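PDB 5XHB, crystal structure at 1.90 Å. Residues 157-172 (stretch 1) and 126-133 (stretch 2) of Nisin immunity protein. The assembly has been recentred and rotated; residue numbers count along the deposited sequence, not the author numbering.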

# COMPACT_ATOMS: atom_id res chain seq x y z
N VAL A 157 -0.58 8.03 12.68
CA VAL A 157 -1.65 8.42 13.57
C VAL A 157 -2.28 9.69 12.99
O VAL A 157 -1.58 10.58 12.50
CB VAL A 157 -1.15 8.62 15.01
CG1 VAL A 157 -0.07 9.68 15.07
CG2 VAL A 157 -2.31 8.90 15.98
N LEU A 158 -3.60 9.71 12.97
CA LEU A 158 -4.33 10.87 12.48
C LEU A 158 -4.45 11.91 13.60
O LEU A 158 -4.04 13.06 13.42
CB LEU A 158 -5.71 10.45 11.97
CG LEU A 158 -5.67 9.63 10.66
CD1 LEU A 158 -7.03 9.01 10.32
CD2 LEU A 158 -5.22 10.53 9.52
N ALA A 159 -4.97 11.48 14.75
CA ALA A 159 -5.23 12.37 15.88
C ALA A 159 -6.03 13.59 15.41
O ALA A 159 -5.62 14.74 15.57
CB ALA A 159 -3.92 12.80 16.56
N GLU A 160 -7.18 13.31 14.82
CA GLU A 160 -8.04 14.32 14.23
C GLU A 160 -9.42 14.15 14.79
O GLU A 160 -9.74 13.12 15.37
CB GLU A 160 -8.11 14.20 12.70
CG GLU A 160 -6.85 14.61 11.98
CD GLU A 160 -6.75 16.10 11.87
OE1 GLU A 160 -7.81 16.75 11.78
OE2 GLU A 160 -5.61 16.62 11.87
N VAL A 161 -10.23 15.18 14.59
CA VAL A 161 -11.62 15.17 14.98
C VAL A 161 -12.45 15.62 13.79
O VAL A 161 -12.06 16.55 13.07
CB VAL A 161 -11.89 16.11 16.16
CG1 VAL A 161 -13.38 16.14 16.46
CG2 VAL A 161 -11.08 15.70 17.40
N ARG A 162 -13.58 14.95 13.57
CA ARG A 162 -14.58 15.46 12.64
C ARG A 162 -15.92 15.39 13.33
O ARG A 162 -16.26 14.39 13.95
CB ARG A 162 -14.63 14.67 11.31
CG ARG A 162 -13.36 14.73 10.46
CD ARG A 162 -13.14 16.14 9.88
NE ARG A 162 -11.96 16.20 9.02
CZ ARG A 162 -10.72 16.40 9.47
NH1 ARG A 162 -10.49 16.55 10.77
NH2 ARG A 162 -9.71 16.45 8.61
N VAL A 163 -16.68 16.47 13.21
CA VAL A 163 -18.08 16.50 13.60
C VAL A 163 -18.83 16.65 12.30
O VAL A 163 -18.58 17.60 11.54
CB VAL A 163 -18.40 17.66 14.55
CG1 VAL A 163 -19.90 17.75 14.81
CG2 VAL A 163 -17.61 17.52 15.86
N PHE A 164 -19.74 15.73 12.00
CA PHE A 164 -20.31 15.71 10.66
C PHE A 164 -21.77 15.36 10.71
O PHE A 164 -22.25 14.82 11.68
CB PHE A 164 -19.55 14.75 9.73
CG PHE A 164 -19.41 13.34 10.27
CD1 PHE A 164 -20.40 12.40 10.06
CD2 PHE A 164 -18.27 12.96 10.96
CE1 PHE A 164 -20.27 11.09 10.54
CE2 PHE A 164 -18.12 11.66 11.46
CZ PHE A 164 -19.13 10.73 11.25
N ASP A 165 -22.48 15.72 9.64
CA ASP A 165 -23.87 15.33 9.49
C ASP A 165 -23.96 13.82 9.50
O ASP A 165 -23.31 13.16 8.71
CB ASP A 165 -24.45 15.89 8.18
CG ASP A 165 -25.94 15.69 8.08
OD1 ASP A 165 -26.38 14.52 8.01
OD2 ASP A 165 -26.67 16.70 8.08
N SER A 166 -24.79 13.28 10.38
CA SER A 166 -24.85 11.82 10.55
C SER A 166 -25.26 11.07 9.30
O SER A 166 -24.86 9.93 9.09
CB SER A 166 -25.80 11.47 11.69
OG SER A 166 -25.37 12.04 12.90
N VAL A 167 -26.07 11.71 8.45
CA VAL A 167 -26.56 11.05 7.25
C VAL A 167 -25.65 11.28 6.04
O VAL A 167 -25.33 10.33 5.34
CB VAL A 167 -27.99 11.53 6.90
CG1 VAL A 167 -28.44 10.95 5.55
CG2 VAL A 167 -28.95 11.14 8.00
N SER A 168 -25.22 12.51 5.81
CA SER A 168 -24.46 12.84 4.60
C SER A 168 -22.94 12.72 4.73
O SER A 168 -22.24 12.66 3.72
CB SER A 168 -24.79 14.25 4.15
OG SER A 168 -24.23 15.23 5.03
N GLY A 169 -22.44 12.75 5.96
CA GLY A 169 -21.00 12.70 6.18
C GLY A 169 -20.26 14.01 6.03
O GLY A 169 -19.04 14.06 6.18
N LYS A 170 -20.98 15.10 5.73
CA LYS A 170 -20.33 16.38 5.51
C LYS A 170 -19.91 17.01 6.82
O LYS A 170 -20.72 17.13 7.73
CB LYS A 170 -21.24 17.34 4.75
CG LYS A 170 -21.64 16.86 3.37
CD LYS A 170 -22.46 17.93 2.63
CE LYS A 170 -22.80 17.47 1.23
NZ LYS A 170 -23.63 18.45 0.42
N SER A 171 -18.65 17.43 6.90
CA SER A 171 -18.13 17.93 8.16
C SER A 171 -18.64 19.31 8.46
O SER A 171 -19.01 20.08 7.58
CB SER A 171 -16.60 17.96 8.16
OG SER A 171 -16.15 18.78 7.11
N ILE A 172 -18.63 19.62 9.75
CA ILE A 172 -19.07 20.89 10.28
C ILE A 172 -17.85 21.59 10.88
O ILE A 172 -17.11 20.97 11.65
CB ILE A 172 -20.17 20.68 11.32
CG1 ILE A 172 -21.39 20.07 10.63
CG2 ILE A 172 -20.52 21.98 12.03
CD1 ILE A 172 -22.25 19.24 11.51
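Stretch 2 (126-133) KNDSRKID

Stretch 2 meets stretch 1 as a type I turn set against the bend that follows a strand, and the rule it illustrates is that a small contact can be held by one good backbone bond and one well-braced arginine. Stretch 1 enters already in a strand, which lasts to Asp165, bends through Ser166, Val167 and Ser168 with helical backbone angles, and comes back through Gly169 and Lys170, so that Ile172 N bonds to Val163 O at 2.7 Å. Asp165 organises the bend: its OD1 accepts from Val167 N at 2.9 Å, and its backbone O takes Gly169 N at 2.9 Å. Stretch 2 approaches as loop, forms a type I turn from Asp128 to Lys131, closed by Lys131 N to Asp128 O at 3.0 Å, and leaves as a strand from Lys131 onward. From Lys131 to Asp133 it runs broadly back against the direction of the 157-165 strand, with no strand-pairing hydrogen bonds between them. The CA atoms of Gly169 and Asp128 lie 4.7 Å apart, the near end of the register; by Leu158 and Ile132 the CA atoms are 10.7 Å apart, and side chains must span the gap.

Ser129, buried and covered more than any other residue here, is the anchor. Its backbone N donates to Gly169 O at 2.9 Å with an almost straight N-H...O angle, the one strong direct hydrogen bond between the stretches. Its CA-to-CB bond points toward stretch 1, bringing Ser129 CB to 3.5 Å from Phe164 CD2, while Ser129 OG lies 3.7 Å from Arg162 CB and 3.6 Å from Ser171 CB. A small side chain thus fits among three neighbours, and a water bonded to both Ser129 OG (2.8 Å) and Arg162 NE (3.2 Å) extends its polar reach.

Arg130 covers nearly as much, by different means. Its CA-to-CB bond points sideways, but the end of the chain comes nearer to stretch 1. Asp128 holds that end in place: Arg130 NE to Asp128 OD1 is a 2.7 Å salt bridge, and Arg130 NH2 also donates to Asp128 OD2 at 2.8 Å. The same Asp128 OD1 accepts Arg130 N at 3.0 Å, tying the backbone of the turn to its side chain. So braced, Arg130 places CG 3.9 Å from Phe164 CE1 and makes a weak hydrogen bond from NH1 to Val167 O at 3.2 Å.

Gly169 is the counterpart on stretch 1. Its CA lies over one face of the Arg130 guanidinium, 3.7 Å from Arg130 NE, and 3.5 Å from Asp128 OD1. A CB here would point straight into the salt bridge, 2.1 Å from Asp128 OD1 and 2.7 Å from Arg130 NE, and the backbone angles independently call for glycine.

Water adds a further link: one molecule donates to both Asn127 O and Ser168 O, at 2.7 Å each. Between the two strands the contact is apolar, Leu158 CD1 resting 4.3 Å from Ile132 CD1. The design lesson is to brace the long side chain within its own turn, then leave bare backbone for it to cover.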

# COMPACT_ATOMS: atom_id res chain seq x y z
N LYS A 126 -12.13 15.03 2.36
CA LYS A 126 -12.65 16.37 2.61
C LYS A 126 -14.16 16.43 2.46
O LYS A 126 -14.82 17.26 3.09
CB LYS A 126 -12.00 17.38 1.66
CG LYS A 126 -12.33 18.83 1.97
CD LYS A 126 -11.75 19.78 0.91
CE LYS A 126 -12.36 19.55 -0.47
NZ LYS A 126 -11.90 20.56 -1.47
N ASN A 127 -14.72 15.56 1.63
CA ASN A 127 -16.15 15.64 1.33
C ASN A 127 -17.01 14.73 2.18
O ASN A 127 -18.17 15.04 2.46
CB ASN A 127 -16.37 15.33 -0.15
CG ASN A 127 -15.62 16.29 -1.05
OD1 ASN A 127 -14.82 15.88 -1.89
ND2 ASN A 127 -15.86 17.58 -0.87
N ASP A 128 -16.45 13.60 2.61
CA ASP A 128 -17.18 12.64 3.43
C ASP A 128 -16.26 12.17 4.55
O ASP A 128 -15.29 11.47 4.30
CB ASP A 128 -17.67 11.45 2.59
CG ASP A 128 -18.55 10.48 3.37
OD1 ASP A 128 -18.65 10.58 4.61
OD2 ASP A 128 -19.12 9.57 2.74
N SER A 129 -16.57 12.55 5.78
CA SER A 129 -15.70 12.24 6.91
C SER A 129 -15.63 10.74 7.23
O SER A 129 -14.79 10.30 8.01
CB SER A 129 -16.16 13.00 8.16
OG SER A 129 -16.03 14.39 7.94
N ARG A 130 -16.53 9.95 6.64
CA ARG A 130 -16.54 8.52 6.91
C ARG A 130 -15.63 7.80 5.92
O ARG A 130 -15.62 6.58 5.86
CB ARG A 130 -17.96 7.95 6.83
CG ARG A 130 -18.94 8.66 7.79
CD ARG A 130 -20.39 8.58 7.29
NE ARG A 130 -20.52 9.06 5.91
CZ ARG A 130 -21.65 9.01 5.21
NH1 ARG A 130 -22.75 8.52 5.75
NH2 ARG A 130 -21.67 9.46 3.96
N LYS A 131 -14.87 8.58 5.16
CA LYS A 131 -13.97 8.02 4.15
C LYS A 131 -12.55 8.52 4.31
O LYS A 131 -12.32 9.62 4.82
CB LYS A 131 -14.48 8.35 2.74
CG LYS A 131 -15.73 7.56 2.36
CD LYS A 131 -16.22 7.91 0.95
CE LYS A 131 -17.43 7.05 0.57
NZ LYS A 131 -17.93 7.35 -0.81
N ILE A 132 -11.60 7.70 3.87
CA ILE A 132 -10.20 8.05 3.93
C ILE A 132 -9.60 7.92 2.54
O ILE A 132 -9.88 6.96 1.82
CB ILE A 132 -9.44 7.14 4.92
CG1 ILE A 132 -9.84 7.53 6.34
CG2 ILE A 132 -7.93 7.28 4.75
CD1 ILE A 132 -9.13 6.76 7.38
N ASP A 133 -8.79 8.91 2.17
CA ASP A 133 -8.07 8.90 0.89
C ASP A 133 -6.67 8.32 1.08
O ASP A 133 -5.94 8.73 1.99
CB ASP A 133 -7.95 10.31 0.31
CG ASP A 133 -9.28 11.03 0.20
OD1 ASP A 133 -10.34 10.37 0.21
OD2 ASP A 133 -9.26 12.27 0.11
O HOH W 1 -16.72 16.04 5.31
O HOH W 2 -13.63 18.00 6.21
O HOH W 3 -20.39 13.57 1.96
O HOH W 4 -13.77 15.42 6.56
O HOH W 5 -24.70 9.48 2.70